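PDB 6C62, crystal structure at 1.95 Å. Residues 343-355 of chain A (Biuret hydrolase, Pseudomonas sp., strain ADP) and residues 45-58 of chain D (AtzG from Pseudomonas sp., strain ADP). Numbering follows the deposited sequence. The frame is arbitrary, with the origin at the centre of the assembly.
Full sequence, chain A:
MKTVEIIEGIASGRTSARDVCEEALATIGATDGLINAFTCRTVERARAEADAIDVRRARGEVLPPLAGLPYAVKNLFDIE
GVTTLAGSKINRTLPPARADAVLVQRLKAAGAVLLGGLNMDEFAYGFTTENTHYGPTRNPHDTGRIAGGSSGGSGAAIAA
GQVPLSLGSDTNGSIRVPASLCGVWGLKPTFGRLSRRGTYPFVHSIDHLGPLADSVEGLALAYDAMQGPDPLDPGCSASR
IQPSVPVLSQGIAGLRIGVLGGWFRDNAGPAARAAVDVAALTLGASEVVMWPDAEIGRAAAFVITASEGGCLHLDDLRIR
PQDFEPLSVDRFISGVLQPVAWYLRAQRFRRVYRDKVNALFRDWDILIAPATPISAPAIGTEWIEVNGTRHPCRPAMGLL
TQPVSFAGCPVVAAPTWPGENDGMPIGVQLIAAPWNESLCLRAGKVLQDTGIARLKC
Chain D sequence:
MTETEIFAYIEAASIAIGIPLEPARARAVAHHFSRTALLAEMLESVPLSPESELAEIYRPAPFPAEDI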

# COMPACT_ATOMS: atom_id res chain seq x y z
N TYR A 343 8.93 -8.89 0.44
CA TYR A 343 7.84 -8.01 -0.09
C TYR A 343 7.88 -6.63 0.59
O TYR A 343 7.79 -5.57 -0.06
CB TYR A 343 6.50 -8.69 0.08
CG TYR A 343 5.35 -7.87 -0.45
CD1 TYR A 343 5.04 -7.91 -1.82
CD2 TYR A 343 4.64 -6.96 0.37
CE1 TYR A 343 4.06 -7.08 -2.36
CE2 TYR A 343 3.63 -6.19 -0.16
CZ TYR A 343 3.33 -6.26 -1.52
OH TYR A 343 2.31 -5.49 -2.07
N LEU A 344 7.91 -6.63 1.92
CA LEU A 344 7.88 -5.34 2.67
C LEU A 344 9.11 -4.47 2.35
O LEU A 344 8.99 -3.26 2.17
CB LEU A 344 7.77 -5.60 4.18
CG LEU A 344 6.38 -6.15 4.51
CD1 LEU A 344 6.30 -6.72 5.89
CD2 LEU A 344 5.26 -5.13 4.25
N ARG A 345 10.26 -5.11 2.28
CA ARG A 345 11.45 -4.38 1.91
C ARG A 345 11.38 -3.75 0.53
O ARG A 345 11.77 -2.58 0.34
CB ARG A 345 12.70 -5.25 2.03
CG ARG A 345 13.91 -4.36 1.87
CD ARG A 345 15.21 -5.06 2.16
NE ARG A 345 15.54 -4.75 3.52
CZ ARG A 345 16.32 -3.78 3.98
NH1 ARG A 345 17.13 -3.03 3.26
NH2 ARG A 345 16.37 -3.68 5.28
N ALA A 346 10.82 -4.49 -0.45
CA ALA A 346 10.58 -3.94 -1.77
C ALA A 346 9.63 -2.79 -1.81
O ALA A 346 9.86 -1.79 -2.52
CB ALA A 346 10.14 -5.07 -2.72
N GLN A 347 8.55 -2.87 -1.03
CA GLN A 347 7.61 -1.74 -0.91
C GLN A 347 8.24 -0.48 -0.21
O GLN A 347 7.92 0.65 -0.56
CB GLN A 347 6.35 -2.17 -0.20
CG GLN A 347 5.41 -3.09 -1.00
CD GLN A 347 4.72 -2.39 -2.17
OE1 GLN A 347 4.97 -1.21 -2.42
NE2 GLN A 347 3.87 -3.16 -2.94
N ARG A 348 9.15 -0.71 0.72
CA ARG A 348 9.83 0.40 1.41
C ARG A 348 10.89 1.00 0.49
O ARG A 348 11.02 2.22 0.39
CB ARG A 348 10.43 -0.06 2.73
CG ARG A 348 9.39 -0.36 3.75
CD ARG A 348 9.83 -1.05 5.02
NE ARG A 348 10.72 -0.20 5.79
CZ ARG A 348 11.71 -0.62 6.57
NH1 ARG A 348 11.93 -1.89 6.80
NH2 ARG A 348 12.46 0.25 7.20
N PHE A 349 11.61 0.14 -0.23
CA PHE A 349 12.54 0.58 -1.25
C PHE A 349 11.82 1.39 -2.32
O PHE A 349 12.36 2.36 -2.83
CB PHE A 349 13.31 -0.58 -1.85
CG PHE A 349 14.08 -0.22 -3.09
CD1 PHE A 349 15.25 0.50 -2.97
CD2 PHE A 349 13.62 -0.52 -4.33
CE1 PHE A 349 15.98 0.94 -4.09
CE2 PHE A 349 14.33 -0.11 -5.46
CZ PHE A 349 15.53 0.60 -5.33
N ARG A 350 10.61 1.00 -2.68
CA ARG A 350 9.92 1.68 -3.76
C ARG A 350 9.70 3.19 -3.46
O ARG A 350 9.68 3.99 -4.38
CB ARG A 350 8.57 0.99 -4.07
CG ARG A 350 8.00 1.44 -5.40
CD ARG A 350 6.70 0.78 -5.73
NE ARG A 350 6.37 0.85 -7.14
CZ ARG A 350 5.25 0.37 -7.64
NH1 ARG A 350 4.30 -0.17 -6.87
NH2 ARG A 350 5.06 0.46 -8.95
N ARG A 351 9.47 3.56 -2.19
CA ARG A 351 9.40 4.98 -1.79
C ARG A 351 10.71 5.72 -2.11
O ARG A 351 10.69 6.79 -2.70
CB ARG A 351 9.02 5.16 -0.30
CG ARG A 351 9.18 6.60 0.22
CD ARG A 351 8.65 6.75 1.65
NE ARG A 351 7.23 6.52 1.68
CZ ARG A 351 6.27 7.39 1.35
NH1 ARG A 351 6.56 8.61 1.03
NH2 ARG A 351 5.00 7.00 1.37
N VAL A 352 11.82 5.12 -1.76
CA VAL A 352 13.16 5.70 -2.00
C VAL A 352 13.38 5.82 -3.50
O VAL A 352 13.82 6.83 -4.00
CB VAL A 352 14.25 4.80 -1.36
CG1 VAL A 352 15.63 5.27 -1.77
CG2 VAL A 352 14.16 4.88 0.16
N TYR A 353 13.04 4.77 -4.24
CA TYR A 353 13.18 4.71 -5.69
C TYR A 353 12.37 5.78 -6.36
O TYR A 353 12.89 6.45 -7.26
CB TYR A 353 12.80 3.33 -6.18
CG TYR A 353 13.10 2.97 -7.59
CD1 TYR A 353 14.40 2.74 -7.97
CD2 TYR A 353 12.09 2.75 -8.51
CE1 TYR A 353 14.73 2.36 -9.25
CE2 TYR A 353 12.39 2.37 -9.80
CZ TYR A 353 13.75 2.17 -10.16
OH TYR A 353 14.06 1.74 -11.40
N ARG A 354 11.09 5.92 -5.98
CA ARG A 354 10.20 6.98 -6.52
C ARG A 354 10.86 8.35 -6.31
O ARG A 354 10.98 9.13 -7.27
CB ARG A 354 8.83 6.97 -5.83
CG ARG A 354 7.88 8.07 -6.25
CD ARG A 354 6.48 7.86 -5.66
NE ARG A 354 6.49 7.83 -4.22
CZ ARG A 354 5.59 7.18 -3.48
NH1 ARG A 354 4.55 6.58 -4.04
NH2 ARG A 354 5.69 7.17 -2.14
N ASP A 355 11.34 8.61 -5.10
CA ASP A 355 12.02 9.88 -4.82
C ASP A 355 13.23 10.09 -5.76
O ASP A 355 13.39 11.19 -6.29
CB ASP A 355 12.44 10.01 -3.35
CG ASP A 355 11.26 10.18 -2.38
OD1 ASP A 355 10.14 10.59 -2.80
OD2 ASP A 355 11.45 9.91 -1.13
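Chain D, residues 45-58: SVPLSPESELAEIY

What anchors chain D most firmly to the helix? The only salt bridge joins R354(A) NH1 to E56(D) OE2 at 2.7 Å, and the same guanidinium turns its edge to the backbone, with NH2 donating to A55(D) O at 2.9 Å. One turn back, R351(A) grips the neighbouring carbonyl: NE and NH2 each lie 2.9 Å from L54(D) O, a forked pair of hydrogen bonds. R348(A) NE donates to S52(D) O at 2.9 Å in a nearly straight bond, while its NH2 makes a weak one to S49(D) O, also 2.9 Å.

What do the arginines find on chain D? The chain has no regular helix or strand, and the carbonyls of S49(D), S52(D), L54(D) and A55(D) accept from arginine side chains. The helix also offers a carbonyl in return: A55(D) N donates to Q347(A) O at 3.1 Å. Water extends this exchange, with water 2 donating to both R348(A) O and E53(D) O at 2.7 Å.

How does chain D run? Crossing the helix, it passes F349(A) from V46(D), bends sharply through a type I turn from S49(D) to S52(D), and then lies close to the helix. There L54(D) CA is 4.3 Å from R348(A) CA, and A55(D) CA is 4.2 Å from R351(A) CA. The small side chain of A55(D) accompanies this close approach, its CB 4.0 Å from R350(A) CB.

What packs between the polar contacts? L48(D) points toward the helix, its CB over one face of the R348(A) guanidinium, 3.8 Å from NH2, and its CD2 4.1 Å from V352(A) CG2. V46(D) CG2 meets F349(A) CD1 at 3.8 Å. Beyond the turn, L54(D) CD2 rests 3.8 Å from Q347(A) CB and 4.0 Å from L344(A) CD2.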

# COMPACT_ATOMS: atom_id res chain seq x y z
N SER D 45 20.84 -4.80 0.60
CA SER D 45 21.95 -3.86 0.55
C SER D 45 21.54 -2.40 0.65
O SER D 45 22.36 -1.55 0.95
CB SER D 45 22.80 -4.06 -0.76
OG SER D 45 22.24 -3.39 -1.91
N VAL D 46 20.29 -2.07 0.31
CA VAL D 46 19.80 -0.67 0.42
C VAL D 46 19.61 -0.30 1.91
O VAL D 46 18.95 -1.04 2.66
CB VAL D 46 18.45 -0.51 -0.28
CG1 VAL D 46 17.82 0.84 0.04
CG2 VAL D 46 18.63 -0.70 -1.78
N PRO D 47 20.20 0.83 2.35
CA PRO D 47 20.00 1.17 3.77
C PRO D 47 18.60 1.78 3.96
O PRO D 47 18.20 2.69 3.22
CB PRO D 47 21.12 2.19 4.03
CG PRO D 47 21.29 2.89 2.69
CD PRO D 47 20.98 1.87 1.62
N LEU D 48 17.83 1.18 4.83
CA LEU D 48 16.52 1.71 5.19
C LEU D 48 16.58 1.90 6.70
O LEU D 48 17.24 1.15 7.39
CB LEU D 48 15.43 0.70 4.86
CG LEU D 48 15.23 0.40 3.37
CD1 LEU D 48 14.21 -0.71 3.22
CD2 LEU D 48 14.77 1.64 2.65
N SER D 49 16.00 2.96 7.18
CA SER D 49 15.87 3.11 8.65
C SER D 49 14.42 2.85 9.04
O SER D 49 13.55 2.75 8.19
CB SER D 49 16.39 4.46 9.14
OG SER D 49 15.68 5.47 8.54
N PRO D 50 14.16 2.70 10.34
CA PRO D 50 12.81 2.43 10.76
C PRO D 50 11.75 3.41 10.23
O PRO D 50 10.63 3.03 9.96
CB PRO D 50 12.92 2.51 12.30
CG PRO D 50 14.32 2.09 12.60
CD PRO D 50 15.12 2.62 11.47
N GLU D 51 12.13 4.67 10.05
CA GLU D 51 11.20 5.68 9.55
C GLU D 51 11.16 5.73 8.00
O GLU D 51 10.55 6.59 7.43
CB GLU D 51 11.57 7.04 10.15
CG GLU D 51 12.93 7.57 9.72
CD GLU D 51 14.14 7.29 10.66
OE1 GLU D 51 14.17 6.33 11.52
OE2 GLU D 51 15.12 8.07 10.48
N SER D 52 11.87 4.84 7.30
CA SER D 52 11.68 4.66 5.85
C SER D 52 10.39 3.89 5.67
O SER D 52 10.34 2.69 5.92
CB SER D 52 12.79 3.87 5.22
OG SER D 52 14.05 4.40 5.59
N GLU D 53 9.35 4.62 5.30
CA GLU D 53 8.03 4.01 5.21
C GLU D 53 7.74 3.31 3.87
O GLU D 53 8.38 3.54 2.86
CB GLU D 53 6.97 5.10 5.50
CG GLU D 53 7.19 5.78 6.85
CD GLU D 53 5.94 6.36 7.50
OE1 GLU D 53 4.81 6.11 7.07
OE2 GLU D 53 6.12 7.08 8.50
N LEU D 54 6.67 2.53 3.88
CA LEU D 54 6.08 1.97 2.69
C LEU D 54 5.74 3.08 1.69
O LEU D 54 5.43 4.22 2.07
CB LEU D 54 4.77 1.24 3.06
CG LEU D 54 4.84 0.02 4.00
CD1 LEU D 54 3.46 -0.35 4.53
CD2 LEU D 54 5.56 -1.22 3.38
N ALA D 55 5.82 2.72 0.42
CA ALA D 55 5.53 3.65 -0.65
C ALA D 55 4.07 4.18 -0.59
O ALA D 55 3.83 5.34 -0.92
CB ALA D 55 5.84 3.02 -2.02
N GLU D 56 3.14 3.38 -0.11
CA GLU D 56 1.75 3.85 0.06
C GLU D 56 1.19 3.51 1.44
O GLU D 56 1.28 2.38 1.93
CB GLU D 56 0.84 3.28 -1.02
CG GLU D 56 1.26 3.71 -2.46
CD GLU D 56 1.21 5.23 -2.67
OE1 GLU D 56 0.39 5.91 -2.07
OE2 GLU D 56 2.00 5.79 -3.40
N ILE D 57 0.64 4.53 2.08
CA ILE D 57 0.17 4.39 3.46
C ILE D 57 -1.38 4.58 3.36
O ILE D 57 -1.89 5.44 2.63
CB ILE D 57 0.80 5.51 4.32
CG1 ILE D 57 2.33 5.43 4.31
CG2 ILE D 57 0.26 5.50 5.74
CD1 ILE D 57 2.86 4.12 4.82
N TYR D 58 -2.09 3.83 4.15
CA TYR D 58 -3.57 3.86 4.23
C TYR D 58 -4.20 5.24 4.36
O TYR D 58 -3.68 6.13 5.05
CB TYR D 58 -3.94 3.04 5.45
CG TYR D 58 -5.39 2.79 5.64
CD1 TYR D 58 -6.05 1.98 4.78
CD2 TYR D 58 -6.07 3.32 6.71
CE1 TYR D 58 -7.37 1.70 4.97
CE2 TYR D 58 -7.43 3.05 6.89
CZ TYR D 58 -8.04 2.22 6.04
OH TYR D 58 -9.34 1.96 6.12
O HOH W 1 3.78 0.59 -0.23
O HOH W 2 11.03 3.90 2.44